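Local coordinates for protein inorganic pyrophosphatase (Shewanella sp. AS-11, PDB 6LL8) that probably hydrolyses diphosphate to two phosphates as a type II pyrophosphatase that uses manganese, captured here with magnesium ions and the substrate analogue imidodiphosphate, at residues V7-K10 / D15-C18; I71-E76 / G115-V120; D94-G99 / D202-N207; C142-D147 / T158-C163. All coordinates share one frame; numbering follows the deposited sequence.

Contact 1. Residues V7-K10 / D15-C18; sequences VGHK and DSIC. With MG (magnesium ion), chain C; MG (magnesium ion), chain D.
S16 reaches from the first turn of helix 14-29 into the loop that follows strand 4-7, and its hydroxyl settles on G8 and H9. Of the touching residues it has the most surface buried here. With OG turned anti to its own carbonyl carbon (chi1 -83°), the oxygen faces the loop backbone and accepts from H9 N at 3.1 Å, with an N-H...O angle of 153°. The same oxygen lies above one face of the H9 imidazole near its rim, with H9 CD2 only 3.1 Å from S16 OG. G8 CA also approaches S16 OG, to 3.5 Å, and a CB on G8 would run into this hydroxyl. A water joins the backbones, taking a hydrogen bond from G8 N at 2.9 Å and lying 3.0 Å from S16 O. Two further bonds hold the H9 ring: ND1 donates to K10 O at 2.9 Å, meeting it from above the carbonyl plane, while NE2 binds a magnesium ion at 2.2 Å. S16 OG is also hydrogen-bonded to D73 OD2, a ligand of that same ion, so one second-shell hydroxyl touches two first-shell residues. With an alanine here, H9 N would probably lose its acceptor and D73 its hydroxyl partner, leaving the histidine loop less firmly placed against the metal. One residue before S16, D15 binds the next magnesium ion. Strand 4-7 pairs with strand 68-72 through V7, and helix 14-29 packs against helix 44-53 through I17 and C18.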
loop_
_atom_site.group_PDB
_atom_site.type_symbol
_atom_site.label_atom_id
_atom_site.label_comp_id
_atom_site.label_asym_id
_atom_site.label_seq_id
_atom_site.Cartn_x
_atom_site.Cartn_y
_atom_site.Cartn_z
ATOM N N VAL A 7 9.491 -7.444 -5.665
ATOM C CA VAL A 7 9.036 -6.072 -5.965
ATOM C C VAL A 7 7.552 -5.928 -5.635
ATOM O O VAL A 7 6.712 -6.767 -5.982
ATOM C CB VAL A 7 9.384 -5.680 -7.392
ATOM C CG1 VAL A 7 8.712 -6.551 -8.389
ATOM C CG2 VAL A 7 9.066 -4.231 -7.669
ATOM N N GLY A 8 7.267 -4.815 -4.990
ATOM C CA GLY A 8 5.906 -4.441 -4.616
ATOM C C GLY A 8 5.224 -3.581 -5.646
ATOM O O GLY A 8 5.616 -3.514 -6.802
ATOM N N HIS A 9 4.130 -2.964 -5.230
ATOM C CA HIS A 9 3.281 -2.263 -6.200
ATOM C C HIS A 9 3.940 -1.013 -6.753
ATOM O O HIS A 9 4.753 -0.360 -6.089
ATOM C CB HIS A 9 1.871 -1.986 -5.651
ATOM C CG HIS A 9 1.744 -1.317 -4.320
ATOM N ND1 HIS A 9 1.969 0.034 -4.110
ATOM C CD2 HIS A 9 1.345 -1.817 -3.124
ATOM C CE1 HIS A 9 1.726 0.284 -2.799
ATOM N NE2 HIS A 9 1.346 -0.824 -2.173
ATOM N N LYS A 10 3.472 -0.613 -7.935
ATOM C CA LYS A 10 3.679 0.743 -8.433
ATOM C C LYS A 10 3.307 1.732 -7.338
ATOM O O LYS A 10 2.380 1.494 -6.579
ATOM C CB LYS A 10 2.841 0.974 -9.683
ATOM C CG LYS A 10 3.358 0.365 -10.970
ATOM C CD LYS A 10 2.553 0.767 -12.180
ATOM C CE LYS A 10 3.219 0.379 -13.476
ATOM N NZ LYS A 10 2.385 0.900 -14.592
ATOM N N ASP A 15 5.155 -0.978 3.148
ATOM C CA ASP A 15 5.013 -2.433 3.081
ATOM C C ASP A 15 5.679 -2.982 1.834
ATOM O O ASP A 15 6.420 -3.973 1.902
ATOM C CB ASP A 15 3.532 -2.785 3.119
ATOM C CG ASP A 15 3.142 -4.218 3.364
ATOM O OD1 ASP A 15 3.984 -4.959 3.952
ATOM O OD2 ASP A 15 1.987 -4.592 3.054
ATOM N N SER A 16 5.460 -2.362 0.693
ATOM C CA SER A 16 6.057 -2.811 -0.569
ATOM C C SER A 16 7.580 -2.698 -0.534
ATOM O O SER A 16 8.256 -3.547 -1.127
ATOM C CB SER A 16 5.488 -2.038 -1.741
ATOM O OG SER A 16 4.251 -2.560 -2.195
ATOM N N ILE A 17 8.128 -1.634 0.020
ATOM C CA ILE A 17 9.595 -1.425 0.047
ATOM C C ILE A 17 10.210 -2.337 1.089
ATOM O O ILE A 17 11.168 -3.085 0.820
ATOM C CB ILE A 17 9.932 0.050 0.293
ATOM C CG1 ILE A 17 9.430 0.911 -0.862
ATOM C CG2 ILE A 17 11.405 0.225 0.576
ATOM C CD1 ILE A 17 10.061 0.648 -2.215
ATOM N N CYS A 18 9.724 -2.247 2.314
ATOM C CA CYS A 18 10.301 -3.017 3.428
ATOM C C CYS A 18 10.095 -4.495 3.202
ATOM O O CYS A 18 10.964 -5.298 3.549
ATOM C CB CYS A 18 9.718 -2.558 4.758
ATOM S SG CYS A 18 10.097 -0.808 5.117
HETATM MG MG MG C . 1.123 -1.283 -0.016
HETATM MG MG MG D . 0.245 -3.585 2.427
HETATM O O HOH W 1 9.042 -2.799 -3.877
#

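Contact 2. Residues I71-E76 / G115-V120; sequences IVDHSE and GCSNTV. Unlike the reference sequence in segment 115-120: S117 (reference Arg). With MG (magnesium ion), chain C; MG (magnesium ion), chain D; 2PN (imidodiphosphoric acid), chain I.
D73 and S117 meet where strand 68-72 ends and helix 117-128 begins, at the C-terminal ends of the strands of the DHH domain's parallel sheet, where the metal ligands gather. Polar contact dominates. S117 OG lies 3.1 Å from D73 OD1, which is one of the acceptors within reach of its proton, and 3.3 Å from D73 CA; the reference sequence has an arginine at this position. Apolar contact is slight: V72 CG1 comes within 4.4 Å of S117 CB. The third kind of interaction is metal binding. The D73 carboxylate bridges two magnesium ions, one at 2.1 Å from D73 OD1 and the other at 2.0 Å from D73 OD2. CG stands anti to the backbone N (chi1 -167°), which carries the carboxylate out toward both ions. The ion on OD1 is shared with D15, H95 and D147, and the one on OD2 with H9 and D13. OD2 has a further hydrogen bond from outside, to S16 OG, so both carboxylate oxygens are occupied. Local bonds shape the two backbones. C116 is the N-cap of helix 117-128, its thiol taking a weak bond from N118 N, with 3.4 Å between N118 N and C116 SG. N118 itself reaches D15 through ND2. Beyond D73 the chain runs on extended, and E76 N donates almost straight (170°) to H74 ND1 at 2.9 Å, tilted slightly from the ring plane. On the ligand side, D73 OD1 sits 3.3 Å from O3 of the imidodiphosphate, an oxygen that binds the same magnesium ion.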
loop_
_atom_site.group_PDB
_atom_site.type_symbol
_atom_site.label_atom_id
_atom_site.label_comp_id
_atom_site.label_asym_id
_atom_site.label_seq_id
_atom_site.Cartn_x
_atom_site.Cartn_y
_atom_site.Cartn_z
ATOM N N ILE A 71 6.253 -11.124 -6.411
ATOM C CA ILE A 71 5.376 -9.958 -6.229
ATOM C C ILE A 71 5.071 -9.810 -4.738
ATOM O O ILE A 71 4.747 -10.780 -4.071
ATOM C CB ILE A 71 4.090 -10.140 -7.037
ATOM C CG1 ILE A 71 4.356 -10.236 -8.540
ATOM C CG2 ILE A 71 3.047 -9.077 -6.698
ATOM C CD1 ILE A 71 4.735 -8.968 -9.214
ATOM N N VAL A 72 5.084 -8.576 -4.259
ATOM C CA VAL A 72 4.738 -8.223 -2.864
ATOM C C VAL A 72 3.580 -7.235 -2.891
ATOM O O VAL A 72 3.620 -6.244 -3.613
ATOM C CB VAL A 72 5.969 -7.630 -2.158
ATOM C CG1 VAL A 72 5.676 -7.273 -0.719
ATOM C CG2 VAL A 72 7.161 -8.557 -2.237
ATOM N N ASP A 73 2.598 -7.467 -2.025
ATOM C CA ASP A 73 1.659 -6.410 -1.594
ATOM C C ASP A 73 0.663 -6.007 -2.683
ATOM O O ASP A 73 0.063 -4.933 -2.545
ATOM C CB ASP A 73 2.419 -5.225 -1.019
ATOM C CG ASP A 73 1.665 -4.174 -0.269
ATOM O OD1 ASP A 73 0.770 -4.515 0.561
ATOM O OD2 ASP A 73 2.029 -3.007 -0.470
ATOM N N HIS A 74 0.413 -6.852 -3.666
ATOM C CA HIS A 74 -0.718 -6.720 -4.602
ATOM C C HIS A 74 -0.826 -7.982 -5.442
ATOM O O HIS A 74 0.120 -8.770 -5.462
ATOM C CB HIS A 74 -0.552 -5.497 -5.512
ATOM C CG HIS A 74 0.450 -5.690 -6.575
ATOM N ND1 HIS A 74 0.078 -6.046 -7.864
ATOM C CD2 HIS A 74 1.787 -5.568 -6.525
ATOM C CE1 HIS A 74 1.221 -6.146 -8.546
ATOM N NE2 HIS A 74 2.282 -5.843 -7.797
ATOM N N SER A 75 -1.896 -8.091 -6.229
ATOM C CA SER A 75 -1.955 -9.114 -7.279
ATOM C C SER A 75 -2.662 -8.588 -8.527
ATOM O O SER A 75 -3.443 -9.325 -9.150
ATOM C CB SER A 75 -2.533 -10.406 -6.784
ATOM O OG SER A 75 -3.845 -10.253 -6.261
ATOM N N GLU A 76 -2.338 -7.354 -8.914
ATOM C CA GLU A 76 -3.049 -6.626 -9.981
ATOM C C GLU A 76 -2.151 -6.322 -11.170
ATOM O O GLU A 76 -1.044 -5.812 -10.998
ATOM C CB GLU A 76 -3.517 -5.259 -9.459
ATOM C CG GLU A 76 -4.428 -5.313 -8.253
ATOM C CD GLU A 76 -5.798 -5.922 -8.456
ATOM O OE1 GLU A 76 -6.346 -5.834 -9.551
ATOM O OE2 GLU A 76 -6.298 -6.504 -7.492
ATOM N N GLY A 115 -3.348 -7.638 8.316
ATOM C CA GLY A 115 -3.097 -6.195 8.240
ATOM C C GLY A 115 -1.929 -5.754 7.408
ATOM O O GLY A 115 -1.914 -4.595 7.031
ATOM N N CYS A 116 -0.966 -6.614 7.116
ATOM C CA CYS A 116 0.264 -6.162 6.450
ATOM C C CYS A 116 0.933 -7.322 5.721
ATOM O O CYS A 116 1.005 -8.423 6.289
ATOM C CB CYS A 116 1.178 -5.538 7.477
ATOM S SG CYS A 116 2.674 -4.826 6.774
ATOM N N SER A 117 1.488 -7.076 4.536
ATOM C CA SER A 117 2.246 -8.134 3.859
ATOM C C SER A 117 3.405 -8.594 4.723
ATOM O O SER A 117 3.776 -9.781 4.690
ATOM C CB SER A 117 2.794 -7.671 2.526
ATOM O OG SER A 117 1.799 -7.283 1.610
ATOM N N ASN A 118 4.027 -7.701 5.468
ATOM C CA ASN A 118 5.193 -8.060 6.300
ATOM C C ASN A 118 4.798 -8.991 7.435
ATOM O O ASN A 118 5.688 -9.715 7.911
ATOM C CB ASN A 118 5.957 -6.826 6.787
ATOM C CG ASN A 118 6.951 -6.310 5.771
ATOM O OD1 ASN A 118 8.086 -6.803 5.756
ATOM N ND2 ASN A 118 6.540 -5.426 4.867
ATOM N N THR A 119 3.538 -9.016 7.848
ATOM C CA THR A 119 3.068 -10.040 8.818
ATOM C C THR A 119 3.214 -11.417 8.183
ATOM O O THR A 119 3.640 -12.391 8.849
ATOM C CB THR A 119 1.657 -9.728 9.270
ATOM O OG1 THR A 119 1.707 -8.445 9.894
ATOM C CG2 THR A 119 1.089 -10.763 10.208
ATOM N N VAL A 120 2.834 -11.530 6.918
ATOM C CA VAL A 120 2.951 -12.811 6.189
ATOM C C VAL A 120 4.433 -13.130 5.958
ATOM O O VAL A 120 4.851 -14.283 6.092
ATOM C CB VAL A 120 2.170 -12.764 4.876
ATOM C CG1 VAL A 120 2.175 -14.157 4.241
ATOM C CG2 VAL A 120 0.749 -12.282 5.079
HETATM MG MG MG C . 1.123 -1.283 -0.016
HETATM MG MG MG D . 0.245 -3.585 2.427
HETATM P P1 2PN I . -1.717 -1.386 1.243
HETATM O O1 2PN I . -0.844 -1.372 -0.009
HETATM O O2 2PN I . -1.495 -0.175 2.111
HETATM O O3 2PN I . -1.549 -2.686 2.008
HETATM N N1 2PN I . -3.279 -1.349 0.726
HETATM P P2 2PN I . -4.494 -0.234 0.765
HETATM O O4 2PN I . -4.981 -0.155 -0.679
HETATM O O5 2PN I . -3.912 1.088 1.217
HETATM O O6 2PN I . -5.563 -0.755 1.695
#

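Contact 3. Residues D94-G99 / D202-N207; sequences DHHKLG and DFKDFN. With MG (magnesium ion), chain D; CA (calcium ion), chain H; 2PN (imidodiphosphoric acid), chain I.
H96 and K204 approach from opposite directions and converge on the imidodiphosphate, with H96 NE2 3.3 Å from K204 NZ. This is the tight part of the contact, where the DHH motif of residues 94-96 faces strand 203-208 of the DHHA2 domain across the active-site cleft. D94 OD1 fixes the H96 ring: its syn lone pair takes a nearly straight bond (179°) from H96 ND1 at 2.7 Å, in the ring plane, while H95 N meets the same oxygen from above the carboxylate. The other ring nitrogen, H96 NE2, accepts from the analogue's N1, near the ring plane, at 2.8 Å. K204 is extended beyond CG, and its NZ donates to O1 at 2.7 Å and to O4 at 3.0 Å, gripping one oxygen of each phosphoryl group. An alanine in place of H96 would probably leave the bridging N-H without its acceptor and D94 OD1 without its in-plane donor. The other side is looser and partly exposed. K97 CE rests 4.2 Å from F206 CD2, and a water bridges the segments, 2.9 Å from K97 NZ and 2.9 Å from N207 O; K97 NZ also forms a salt bridge with E76. Ligand and water thus carry polar links between these two segments. Natural diphosphate carries an oxygen at the bridge and has no hydrogen there to give, so the N1 to H96 bond as seen here belongs to the analogue.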
loop_
_atom_site.group_PDB
_atom_site.type_symbol
_atom_site.label_atom_id
_atom_site.label_comp_id
_atom_site.label_asym_id
_atom_site.label_seq_id
_atom_site.Cartn_x
_atom_site.Cartn_y
_atom_site.Cartn_z
ATOM N N ASP A 94 1.044 -11.385 -0.076
ATOM C CA ASP A 94 0.097 -10.258 -0.125
ATOM C C ASP A 94 -0.998 -10.441 0.896
ATOM O O ASP A 94 -1.127 -11.484 1.540
ATOM C CB ASP A 94 -0.470 -10.120 -1.541
ATOM C CG ASP A 94 -1.250 -8.849 -1.794
ATOM O OD1 ASP A 94 -0.984 -7.838 -1.073
ATOM O OD2 ASP A 94 -2.093 -8.849 -2.699
ATOM N N HIS A 95 -1.846 -9.422 0.980
ATOM C CA HIS A 95 -3.006 -9.328 1.888
ATOM C C HIS A 95 -4.151 -8.548 1.234
ATOM O O HIS A 95 -4.983 -7.994 1.936
ATOM C CB HIS A 95 -2.583 -8.740 3.229
ATOM C CG HIS A 95 -2.077 -7.324 3.211
ATOM N ND1 HIS A 95 -2.437 -6.443 4.199
ATOM C CD2 HIS A 95 -1.204 -6.656 2.419
ATOM C CE1 HIS A 95 -1.790 -5.293 3.977
ATOM N NE2 HIS A 95 -1.027 -5.374 2.909
ATOM N N HIS A 96 -4.181 -8.505 -0.096
ATOM C CA HIS A 96 -5.259 -7.874 -0.875
ATOM C C HIS A 96 -6.188 -8.918 -1.476
ATOM O O HIS A 96 -5.882 -10.124 -1.468
ATOM C CB HIS A 96 -4.686 -6.997 -2.002
ATOM C CG HIS A 96 -4.027 -5.755 -1.507
ATOM N ND1 HIS A 96 -2.696 -5.718 -1.082
ATOM C CD2 HIS A 96 -4.494 -4.484 -1.363
ATOM C CE1 HIS A 96 -2.418 -4.475 -0.685
ATOM N NE2 HIS A 96 -3.489 -3.699 -0.861
ATOM N N LYS A 97 -7.283 -8.448 -2.049
ATOM C CA LYS A 97 -8.117 -9.254 -2.928
ATOM C C LYS A 97 -7.270 -9.904 -4.004
ATOM O O LYS A 97 -6.171 -9.433 -4.336
ATOM C CB LYS A 97 -9.174 -8.354 -3.558
ATOM C CG LYS A 97 -8.674 -7.403 -4.633
ATOM C CD LYS A 97 -9.778 -6.452 -5.076
ATOM C CE LYS A 97 -9.352 -5.418 -6.085
ATOM N NZ LYS A 97 -8.978 -6.005 -7.390
ATOM N N LEU A 98 -7.816 -10.963 -4.579
ATOM C CA LEU A 98 -7.152 -11.630 -5.705
ATOM C C LEU A 98 -7.450 -10.852 -6.979
ATOM O O LEU A 98 -8.598 -10.761 -7.403
ATOM C CB LEU A 98 -7.626 -13.066 -5.824
ATOM C CG LEU A 98 -6.947 -13.885 -6.907
ATOM C CD1 LEU A 98 -5.438 -13.946 -6.692
ATOM C CD2 LEU A 98 -7.533 -15.272 -6.969
ATOM N N GLY A 99 -6.404 -10.278 -7.543
ATOM C CA GLY A 99 -6.499 -9.497 -8.765
ATOM C C GLY A 99 -6.278 -10.320 -9.993
ATOM O O GLY A 99 -6.311 -11.555 -9.989
ATOM N N ASP A 202 0.083 8.115 -2.706
ATOM C CA ASP A 202 -0.383 6.789 -2.264
ATOM C C ASP A 202 -1.570 6.424 -3.125
ATOM O O ASP A 202 -2.703 6.328 -2.621
ATOM C CB ASP A 202 -0.699 6.813 -0.786
ATOM C CG ASP A 202 -1.150 5.524 -0.164
ATOM O OD1 ASP A 202 -1.048 4.487 -0.844
ATOM O OD2 ASP A 202 -1.522 5.603 1.050
ATOM N N PHE A 203 -1.300 6.284 -4.400
ATOM C CA PHE A 203 -2.307 6.184 -5.461
ATOM C C PHE A 203 -2.231 4.838 -6.133
ATOM O O PHE A 203 -1.118 4.381 -6.423
ATOM C CB PHE A 203 -2.049 7.310 -6.464
ATOM C CG PHE A 203 -3.012 7.334 -7.621
ATOM C CD1 PHE A 203 -2.734 6.598 -8.760
ATOM C CD2 PHE A 203 -4.178 8.072 -7.542
ATOM C CE1 PHE A 203 -3.612 6.616 -9.826
ATOM C CE2 PHE A 203 -5.071 8.057 -8.613
ATOM C CZ PHE A 203 -4.774 7.326 -9.735
ATOM N N LYS A 204 -3.388 4.242 -6.390
ATOM C CA LYS A 204 -3.483 2.966 -7.094
ATOM C C LYS A 204 -4.584 3.031 -8.133
ATOM O O LYS A 204 -5.663 3.558 -7.863
ATOM C CB LYS A 204 -3.801 1.828 -6.131
ATOM C CG LYS A 204 -2.693 1.574 -5.112
ATOM C CD LYS A 204 -3.098 0.499 -4.120
ATOM C CE LYS A 204 -1.998 0.225 -3.102
ATOM N NZ LYS A 204 -2.427 -0.813 -2.150
ATOM N N ASP A 205 -4.318 2.452 -9.284
ATOM C CA ASP A 205 -5.332 2.188 -10.310
ATOM C C ASP A 205 -5.888 0.785 -10.118
ATOM O O ASP A 205 -5.152 -0.168 -9.793
ATOM C CB ASP A 205 -4.781 2.351 -11.717
ATOM C CG ASP A 205 -4.763 3.772 -12.227
ATOM O OD1 ASP A 205 -5.732 4.506 -11.945
ATOM O OD2 ASP A 205 -3.801 4.152 -12.912
ATOM N N PHE A 206 -7.167 0.668 -10.388
ATOM C CA PHE A 206 -7.941 -0.581 -10.336
ATOM C C PHE A 206 -8.692 -0.734 -11.639
ATOM O O PHE A 206 -9.354 0.208 -12.087
ATOM C CB PHE A 206 -8.953 -0.542 -9.195
ATOM C CG PHE A 206 -8.298 -0.440 -7.842
ATOM C CD1 PHE A 206 -7.963 0.795 -7.310
ATOM C CD2 PHE A 206 -7.951 -1.578 -7.136
ATOM C CE1 PHE A 206 -7.314 0.901 -6.102
ATOM C CE2 PHE A 206 -7.324 -1.470 -5.907
ATOM C CZ PHE A 206 -6.985 -0.233 -5.396
ATOM N N ASN A 207 -8.666 -1.937 -12.181
ATOM C CA ASN A 207 -9.581 -2.337 -13.272
ATOM C C ASN A 207 -10.811 -2.969 -12.634
ATOM O O ASN A 207 -10.709 -4.086 -12.069
ATOM C CB ASN A 207 -8.869 -3.313 -14.191
ATOM C CG ASN A 207 -9.734 -3.752 -15.331
ATOM O OD1 ASN A 207 -10.898 -3.425 -15.390
ATOM N ND2 ASN A 207 -9.151 -4.521 -16.213
HETATM MG MG MG D . 0.245 -3.585 2.427
HETATM CA CA CA H . -6.206 -13.997 -11.151
HETATM P P1 2PN I . -1.717 -1.386 1.243
HETATM O O1 2PN I . -0.844 -1.372 -0.009
HETATM O O2 2PN I . -1.495 -0.175 2.111
HETATM O O3 2PN I . -1.549 -2.686 2.008
HETATM N N1 2PN I . -3.279 -1.349 0.726
HETATM P P2 2PN I . -4.494 -0.234 0.765
HETATM O O4 2PN I . -4.981 -0.155 -0.679
HETATM O O5 2PN I . -3.912 1.088 1.217
HETATM O O6 2PN I . -5.563 -0.755 1.695
HETATM O O HOH W 2 -9.919 -4.037 -9.273
#

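Contact 4. Residues C142-D147 / T158-C163; sequences CAILSD and TADIRC. With MG (magnesium ion), chain D; MG (magnesium ion), chain F; 2PN (imidodiphosphoric acid), chain I.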
loop_
_atom_site.group_PDB
_atom_site.type_symbol
_atom_site.label_atom_id
_atom_site.label_comp_id
_atom_site.label_asym_id
_atom_site.label_seq_id
_atom_site.Cartn_x
_atom_site.Cartn_y
_atom_site.Cartn_z
ATOM N N CYS A 142 7.914 -1.488 11.405
ATOM C CA CYS A 142 7.385 -0.187 10.944
ATOM C C CYS A 142 6.337 -0.412 9.861
ATOM O O CYS A 142 5.293 0.274 9.853
ATOM C CB CYS A 142 8.484 0.717 10.427
ATOM S SG CYS A 142 9.560 1.371 11.706
ATOM N N ALA A 143 6.609 -1.288 8.907
ATOM C CA ALA A 143 5.627 -1.525 7.842
ATOM C C ALA A 143 4.285 -1.971 8.416
ATOM O O ALA A 143 3.224 -1.504 7.953
ATOM C CB ALA A 143 6.138 -2.554 6.873
ATOM N N ILE A 144 4.293 -2.841 9.424
ATOM C CA ILE A 144 3.028 -3.358 9.978
ATOM C C ILE A 144 2.327 -2.237 10.742
ATOM O O ILE A 144 1.103 -2.115 10.655
ATOM C CB ILE A 144 3.278 -4.603 10.843
ATOM C CG1 ILE A 144 3.971 -5.727 10.067
ATOM C CG2 ILE A 144 1.951 -5.082 11.434
ATOM C CD1 ILE A 144 4.595 -6.771 10.933
ATOM N N LEU A 145 3.066 -1.447 11.505
ATOM C CA LEU A 145 2.473 -0.290 12.202
ATOM C C LEU A 145 1.845 0.670 11.206
ATOM O O LEU A 145 0.808 1.282 11.493
ATOM C CB LEU A 145 3.548 0.406 13.026
ATOM C CG LEU A 145 3.970 -0.326 14.289
ATOM C CD1 LEU A 145 5.294 0.248 14.764
ATOM C CD2 LEU A 145 2.915 -0.244 15.374
ATOM N N SER A 146 2.445 0.854 10.039
ATOM C CA SER A 146 1.915 1.762 9.005
ATOM C C SER A 146 0.642 1.170 8.407
ATOM O O SER A 146 -0.401 1.848 8.380
ATOM C CB SER A 146 2.963 2.024 7.957
ATOM O OG SER A 146 2.480 3.011 7.091
ATOM N N ASP A 147 0.726 -0.047 7.904
ATOM C CA ASP A 147 -0.443 -0.650 7.232
ATOM C C ASP A 147 -1.629 -0.806 8.170
ATOM O O ASP A 147 -2.765 -0.660 7.732
ATOM C CB ASP A 147 -0.081 -2.009 6.661
ATOM C CG ASP A 147 0.302 -1.967 5.203
ATOM O OD1 ASP A 147 0.850 -0.948 4.797
ATOM O OD2 ASP A 147 0.162 -2.992 4.485
ATOM N N THR A 158 -5.030 -10.087 15.265
ATOM C CA THR A 158 -4.156 -10.533 16.365
ATOM C C THR A 158 -2.776 -10.922 15.824
ATOM O O THR A 158 -1.768 -10.636 16.461
ATOM C CB THR A 158 -4.790 -11.715 17.096
ATOM O OG1 THR A 158 -6.088 -11.296 17.537
ATOM C CG2 THR A 158 -3.925 -12.170 18.244
ATOM N N ALA A 159 -2.727 -11.544 14.651
ATOM C CA ALA A 159 -1.427 -11.932 14.069
ATOM C C ALA A 159 -0.533 -10.722 13.839
ATOM O O ALA A 159 0.656 -10.800 14.063
ATOM C CB ALA A 159 -1.600 -12.712 12.803
ATOM N N ASP A 160 -1.115 -9.620 13.381
ATOM C CA ASP A 160 -0.315 -8.402 13.130
ATOM C C ASP A 160 0.235 -7.844 14.442
ATOM O O ASP A 160 1.394 -7.428 14.498
ATOM C CB ASP A 160 -1.138 -7.315 12.450
ATOM C CG ASP A 160 -1.681 -7.747 11.099
ATOM O OD1 ASP A 160 -0.875 -7.826 10.136
ATOM O OD2 ASP A 160 -2.908 -8.025 11.017
ATOM N N ILE A 161 -0.577 -7.829 15.485
ATOM C CA ILE A 161 -0.164 -7.295 16.801
ATOM C C ILE A 161 0.946 -8.164 17.361
ATOM O O ILE A 161 1.987 -7.640 17.807
ATOM C CB ILE A 161 -1.355 -7.175 17.739
ATOM C CG1 ILE A 161 -2.359 -6.170 17.189
ATOM C CG2 ILE A 161 -0.867 -6.777 19.121
ATOM C CD1 ILE A 161 -3.667 -6.105 17.926
ATOM N N ARG A 162 0.749 -9.482 17.351
ATOM C CA ARG A 162 1.778 -10.400 17.878
ATOM C C ARG A 162 3.062 -10.248 17.073
ATOM O O ARG A 162 4.155 -10.287 17.645
ATOM C CB ARG A 162 1.281 -11.835 17.807
ATOM C CG ARG A 162 0.140 -12.175 18.760
ATOM C CD ARG A 162 -0.135 -13.677 18.837
ATOM N NE ARG A 162 -0.248 -14.269 17.500
ATOM C CZ ARG A 162 -1.380 -14.583 16.873
ATOM N NH1 ARG A 162 -2.546 -14.430 17.472
ATOM N NH2 ARG A 162 -1.341 -15.090 15.657
ATOM N N CYS A 163 2.939 -10.066 15.763
ATOM C CA CYS A 163 4.127 -9.895 14.923
ATOM C C CYS A 163 4.881 -8.611 15.309
ATOM O O CYS A 163 6.102 -8.626 15.460
ATOM C CB CYS A 163 3.608 -9.949 13.503
ATOM S SG CYS A 163 4.961 -10.058 12.349
HETATM MG MG MG D . 0.245 -3.585 2.427
HETATM MG MG MG F . 0.628 0.110 2.885
HETATM P P1 2PN I . -1.717 -1.386 1.243
HETATM O O1 2PN I . -0.844 -1.372 -0.009
HETATM O O2 2PN I . -1.495 -0.175 2.111
HETATM O O3 2PN I . -1.549 -2.686 2.008
HETATM N N1 2PN I . -3.279 -1.349 0.726
HETATM P P2 2PN I . -4.494 -0.234 0.765
HETATM O O4 2PN I . -4.981 -0.155 -0.679
HETATM O O5 2PN I . -3.912 1.088 1.217
HETATM O O6 2PN I . -5.563 -0.755 1.695
HETATM O O HOH W 3 -0.484 2.148 3.406
HETATM O O HOH W 4 2.749 0.695 3.864
#
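I144 of helix 134-147 packs against D160 and C163 of helix 158-171, two consecutive helices joined by a ten-residue loop, the first of which ends at the metal site. The second helix opens with T158 and A159, whose carbonyls accept from R162 N and C163 N and so set the first turn. D160 comes next and makes the first cross-contact: with I144 CG1 beside the backbone N (chi1 -58°), CG2 falls anti to that N, and I144 CG2 lies 3.9 Å from D160 CB and 3.9 Å from D160 O, the two side chains crossing at a slant. The carboxylate of D160 turns to other partners, OD1 to T119 OG1 and OD2 to G115 N and T157 OG1, tying this helix to the start of helix 117-128. I161 points away from the first helix, against F151 and C156. One turn on from D160 stands C163, with SG anti to its backbone N (chi1 -170°); in the conformer given, the sulfur rests 3.6 Å from I144 CD1, an apolar contact that the second conformer makes less certain. V164 and L167 continue the cover on I144, and C116 and T119 touch it as well. D147, one turn beyond I144, bridges two magnesium ions: one is 2.2 Å from D147 OD1 and the other 2.1 Å from D147 OD2, which also sits 3.0 Å from the analogue's O3.

How the contacts relate
All four contacts meet at one magnesium ion, to which each gives a ligand: D15 from contact 1, D73 from contact 2, H95 from contact 3 and D147 from contact 4, with imidodiphosphate O3 beside them. The metal draws acidic groups close, D15 OD2 lying 2.8 Å from D147 OD2. Direct bonds add to this: D15 OD1 to N118 ND2 at 2.8 Å probably joins contacts 1 and 2, G99 N to S75 OG at 2.9 Å is a probable hydrogen bond between contacts 2 and 3, and T119 OG1 to D160 OD1 at 2.7 Å probably links contacts 2 and 4. The centres of contacts 3 and 4 stand about 19 Å apart; contact 3 alone brings in the DHHA2 domain.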